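Long-range contact in uncharacterized protein (Bacteroides ovatus, PDB 4DQA), which is of unknown function but probably binds carbohydrate, joining an N-terminal BT_3987-like domain to a concanavalin A-like lectin/glucanase domain: residues A[167-173]-A[279-285]. Residues are numbered along the deposited sequence; the frame is centred on the assembly and turned at random.
Sequences ALINVDY and FHGKMSE
Leu168 and Asn170 pair with Ser284 and Lys282 through two reciprocal sets of backbone hydrogen bonds, Leu168 N to Ser284 O being 2.8 Å, so that strand 167-171 runs antiparallel to strand 282-284 with their axes 4.7 Å apart. One further backbone bond, Asp172 N to His280 O at 2.8 Å, continues the pairing. On one face of the sheet, Phe279 CZ lies 4.0 Å from both Ile169 CB and Val171 CG2. Its CG is turned anti to the backbone N (chi1 -172°), which brings the ring back toward strand 167-171, and the selenomethionine methyl CE of Met283 sits over one ring face; Phe145 of strand 141-146 packs against both Phe279 and Met283. The other face carries Leu168, whose CD1 touches Ser284 OG and, at 3.9 Å, Glu285 CG, Leu168 and Glu285 lying alongside each other. The Glu285 carboxylate is held by a hydrogen bond with Tyr315 and salt bridges to Arg287 and Lys317. Leu168, Asn170 and Lys282 touch Trp223 of strand 223-231, the other neighbour of strand 163-171 in this antiparallel sheet, consistent with a concanavalin A-like β-sandwich. At the far end Tyr173 and His280 form an offset stack, centroids 4.3 Å apart and planes 19° from parallel. The rings are slipped, so that His280 CB covers one tyrosine face while Tyr173 OH stands above the imidazole; a water donates to Tyr173 O and accepts from His280 N, bridging the same two residues. Asp172 OD1 and Lys282 NZ are 4.5 Å apart, beyond a salt bridge, but one water accepts from NZ at 2.9 Å and donates to Asp172 OD2. Apolar packing thus marks the Ile169, Val171 and Met283 face, whereas water gives Asp172 and Lys282 a shared partner, their direct attraction probably being weak.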
ATOM      1  N   ALA A 167       8.759   6.645  -5.442  1.00 12.99           N
ATOM      2  CA  ALA A 167       7.567   7.357  -5.914  1.00 11.51           C
ATOM      3  C   ALA A 167       6.885   6.562  -6.997  1.00 11.42           C
ATOM      4  O   ALA A 167       7.525   5.789  -7.731  1.00 12.51           O
ATOM      5  CB  ALA A 167       7.939   8.695  -6.477  1.00 12.89           C
ATOM      6  N   LEU A 168       5.586   6.794  -7.143  1.00 10.70           N
ATOM      7  CA  LEU A 168       4.863   6.454  -8.373  1.00 11.03           C
ATOM      8  C   LEU A 168       4.935   7.687  -9.266  1.00 10.95           C
ATOM      9  O   LEU A 168       4.641   8.814  -8.825  1.00 11.56           O
ATOM     10  CB  LEU A 168       3.397   6.122  -8.100  1.00 11.73           C
ATOM     11  CG  LEU A 168       3.170   4.854  -7.300  1.00 12.09           C
ATOM     12  CD1 LEU A 168       1.771   4.850  -6.656  1.00 13.37           C
ATOM     13  CD2 LEU A 168       3.380   3.602  -8.138  1.00 14.44           C
ATOM     14  N   ILE A 169       5.321   7.479 -10.525  1.00 11.32           N
ATOM     15  CA  ILE A 169       5.448   8.571 -11.489  1.00 10.49           C
ATOM     16  C   ILE A 169       4.781   8.218 -12.802  1.00  9.59           C
ATOM     17  O   ILE A 169       4.650   7.068 -13.191  1.00 11.53           O
ATOM     18  CB  ILE A 169       6.929   8.959 -11.770  1.00 11.05           C
ATOM     19  CG1 ILE A 169       7.662   7.824 -12.483  1.00 13.72           C
ATOM     20  CG2 ILE A 169       7.606   9.353 -10.467  1.00 12.60           C
ATOM     21  CD1 ILE A 169       9.044   8.239 -12.963  1.00 15.71           C
ATOM     22  N   ASN A 170       4.349   9.275 -13.484  1.00 10.28           N
ATOM     23  CA  ASN A 170       3.748   9.178 -14.803  1.00 11.75           C
ATOM     24  C   ASN A 170       4.189  10.400 -15.574  1.00 11.94           C
ATOM     25  O   ASN A 170       3.802  11.524 -15.260  1.00 12.59           O
ATOM     26  CB  ASN A 170       2.227   9.118 -14.692  1.00 12.45           C
ATOM     27  CG  ASN A 170       1.559   8.845 -16.015  1.00 15.22           C
ATOM     28  OD1 ASN A 170       1.985   9.356 -17.042  1.00 14.33           O
ATOM     29  ND2 ASN A 170       0.532   8.001 -16.005  1.00 17.30           N
ATOM     30  N   VAL A 171       5.041  10.181 -16.567  1.00 11.63           N
ATOM     31  CA  VAL A 171       5.682  11.274 -17.280  1.00 11.24           C
ATOM     32  C   VAL A 171       4.842  11.752 -18.464  1.00 12.93           C
ATOM     33  O   VAL A 171       4.436  10.948 -19.315  1.00 13.37           O
ATOM     34  CB  VAL A 171       7.051  10.806 -17.813  1.00 13.12           C
ATOM     35  CG1 VAL A 171       7.765  11.932 -18.521  1.00 14.06           C
ATOM     36  CG2 VAL A 171       7.910  10.293 -16.683  1.00 15.34           C
ATOM     37  N   ASP A 172       4.607  13.066 -18.531  1.00 11.83           N
ATOM     38  CA  ASP A 172       3.917  13.646 -19.669  1.00 13.48           C
ATOM     39  C   ASP A 172       4.832  13.742 -20.892  1.00 14.13           C
ATOM     40  O   ASP A 172       4.433  13.418 -22.029  1.00 14.66           O
ATOM     41  CB  ASP A 172       3.365  15.034 -19.332  1.00 12.78           C
ATOM     42  CG  ASP A 172       2.128  14.988 -18.439  1.00 16.55           C
ATOM     43  OD1 ASP A 172       1.366  14.007 -18.496  1.00 18.88           O
ATOM     44  OD2 ASP A 172       1.902  15.970 -17.711  1.00 19.35           O
ATOM     45  N   TYR A 173       6.043  14.238 -20.658  1.00 11.78           N
ATOM     46  CA  TYR A 173       7.082  14.296 -21.671  1.00 12.34           C
ATOM     47  C   TYR A 173       8.437  14.445 -21.013  1.00 12.40           C
ATOM     48  O   TYR A 173       8.554  14.905 -19.874  1.00 12.27           O
ATOM     49  CB  TYR A 173       6.852  15.445 -22.654  1.00 12.83           C
ATOM     50  CG  TYR A 173       6.866  16.854 -22.112  1.00 14.57           C
ATOM     51  CD1 TYR A 173       5.713  17.437 -21.632  1.00 16.09           C
ATOM     52  CD2 TYR A 173       8.020  17.632 -22.187  1.00 15.44           C
ATOM     53  CE1 TYR A 173       5.711  18.764 -21.206  1.00 15.91           C
ATOM     54  CE2 TYR A 173       8.026  18.962 -21.777  1.00 16.81           C
ATOM     55  CZ  TYR A 173       6.877  19.512 -21.285  1.00 17.29           C
ATOM     56  OH  TYR A 173       6.925  20.860 -20.929  1.00 18.44           O
ATOM     57  N   PHE A 279      10.248  18.403 -13.720  1.00 12.42           N
ATOM     58  CA  PHE A 279       9.493  17.252 -14.133  1.00 12.01           C
ATOM     59  C   PHE A 279       8.185  17.690 -14.732  1.00 11.52           C
ATOM     60  O   PHE A 279       7.539  18.608 -14.225  1.00 13.42           O
ATOM     61  CB  PHE A 279       9.218  16.432 -12.883  1.00 12.39           C
ATOM     62  CG  PHE A 279       8.589  15.086 -13.128  1.00 12.50           C
ATOM     63  CD1 PHE A 279       9.376  14.015 -13.468  1.00 15.81           C
ATOM     64  CD2 PHE A 279       7.251  14.864 -12.887  1.00 12.28           C
ATOM     65  CE1 PHE A 279       8.808  12.758 -13.675  1.00 16.60           C
ATOM     66  CE2 PHE A 279       6.684  13.603 -13.074  1.00 13.67           C
ATOM     67  CZ  PHE A 279       7.463  12.562 -13.460  1.00 13.75           C
ATOM     68  N   HIS A 280       7.766  17.020 -15.816  1.00 12.12           N
ATOM     69  CA  HIS A 280       6.455  17.251 -16.396  1.00 10.67           C
ATOM     70  C   HIS A 280       5.669  15.969 -16.367  1.00 10.41           C
ATOM     71  O   HIS A 280       5.940  15.039 -17.140  1.00 12.15           O
ATOM     72  CB  HIS A 280       6.589  17.743 -17.826  1.00 13.20           C
ATOM     73  CG  HIS A 280       7.194  19.104 -17.906  1.00 14.84           C
ATOM     74  ND1 HIS A 280       8.547  19.317 -17.995  1.00 20.73           N
ATOM     75  CD2 HIS A 280       6.618  20.327 -17.831  1.00 19.12           C
ATOM     76  CE1 HIS A 280       8.780  20.620 -18.021  1.00 17.14           C
ATOM     77  NE2 HIS A 280       7.633  21.252 -17.900  1.00 23.40           N
ATOM     78  N   GLY A 281       4.704  15.887 -15.448  1.00 11.33           N
ATOM     79  CA  GLY A 281       3.937  14.662 -15.248  1.00 11.15           C
ATOM     80  C   GLY A 281       3.269  14.668 -13.903  1.00 12.03           C
ATOM     81  O   GLY A 281       3.054  15.727 -13.319  1.00 14.31           O
ATOM     82  N   LYS A 282       2.906  13.490 -13.435  1.00 10.59           N
ATOM     83  CA  LYS A 282       2.259  13.332 -12.149  1.00 10.86           C
ATOM     84  C   LYS A 282       3.084  12.454 -11.229  1.00 11.23           C
ATOM     85  O   LYS A 282       3.816  11.564 -11.687  1.00 12.29           O
ATOM     86  CB  LYS A 282       0.874  12.722 -12.318  1.00 12.66           C
ATOM     87  CG  LYS A 282      -0.088  13.569 -13.125  1.00 16.29           C
ATOM     88  CD  LYS A 282      -1.405  12.811 -13.290  1.00 20.61           C
ATOM     89  CE  LYS A 282      -2.420  13.526 -14.126  1.00 29.33           C
ATOM     90  NZ  LYS A 282      -1.990  13.531 -15.559  1.00 24.02           N
HETATM   91  N   MSE A 283       2.946  12.679  -9.926  1.00 10.62           N
HETATM   92  CA  MSE A 283       3.562  11.826  -8.930  1.00 10.11           C
HETATM   93  C   MSE A 283       2.531  11.456  -7.881  1.00 12.08           C
HETATM   94  O   MSE A 283       1.577  12.183  -7.629  1.00 11.54           O
HETATM   95  CB  MSE A 283       4.742  12.485  -8.211  1.00 10.54           C
HETATM   96  CG  MSE A 283       5.821  12.963  -9.164  1.00 10.75           C
HETATM   97 SE   MSE A 283       7.453  13.309  -8.156  0.75 16.01          SE
HETATM   98  CE  MSE A 283       8.287  14.578  -9.363  1.00 13.31           C
ATOM     99  N   SER A 284       2.796  10.336  -7.245  1.00 10.74           N
ATOM    100  CA  SER A 284       1.964   9.818  -6.163  1.00 11.67           C
ATOM    101  C   SER A 284       2.853   9.031  -5.230  1.00 10.82           C
ATOM    102  O   SER A 284       3.849   8.441  -5.639  1.00 12.30           O
ATOM    103  CB  SER A 284       0.884   8.938  -6.762  1.00 10.78           C
ATOM    104  OG  SER A 284       0.139   8.213  -5.782  1.00 12.78           O
ATOM    105  N   GLU A 285       2.501   8.986  -3.950  1.00 11.46           N
ATOM    106  CA  GLU A 285       3.194   8.100  -3.001  1.00 11.42           C
ATOM    107  C   GLU A 285       4.701   8.333  -2.997  1.00 11.33           C
ATOM    108  O   GLU A 285       5.515   7.396  -3.085  1.00 12.26           O
ATOM    109  CB  GLU A 285       2.874   6.632  -3.269  1.00 11.99           C
ATOM    110  CG  GLU A 285       1.435   6.281  -3.092  1.00 11.14           C
ATOM    111  CD  GLU A 285       0.979   6.458  -1.655  1.00 12.27           C
ATOM    112  OE1 GLU A 285       1.607   5.855  -0.757  1.00 12.09           O
ATOM    113  OE2 GLU A 285       0.026   7.240  -1.409  1.00 13.73           O
TER
HETATM  114  O   HOH W   1       1.130  12.371 -16.254  1.00 24.53           O
HETATM  115  O   HOH W   2      -0.102  15.725 -15.880  1.00 21.77           O
HETATM  116  O   HOH W   3       9.582  15.717 -17.511  1.00 22.60           O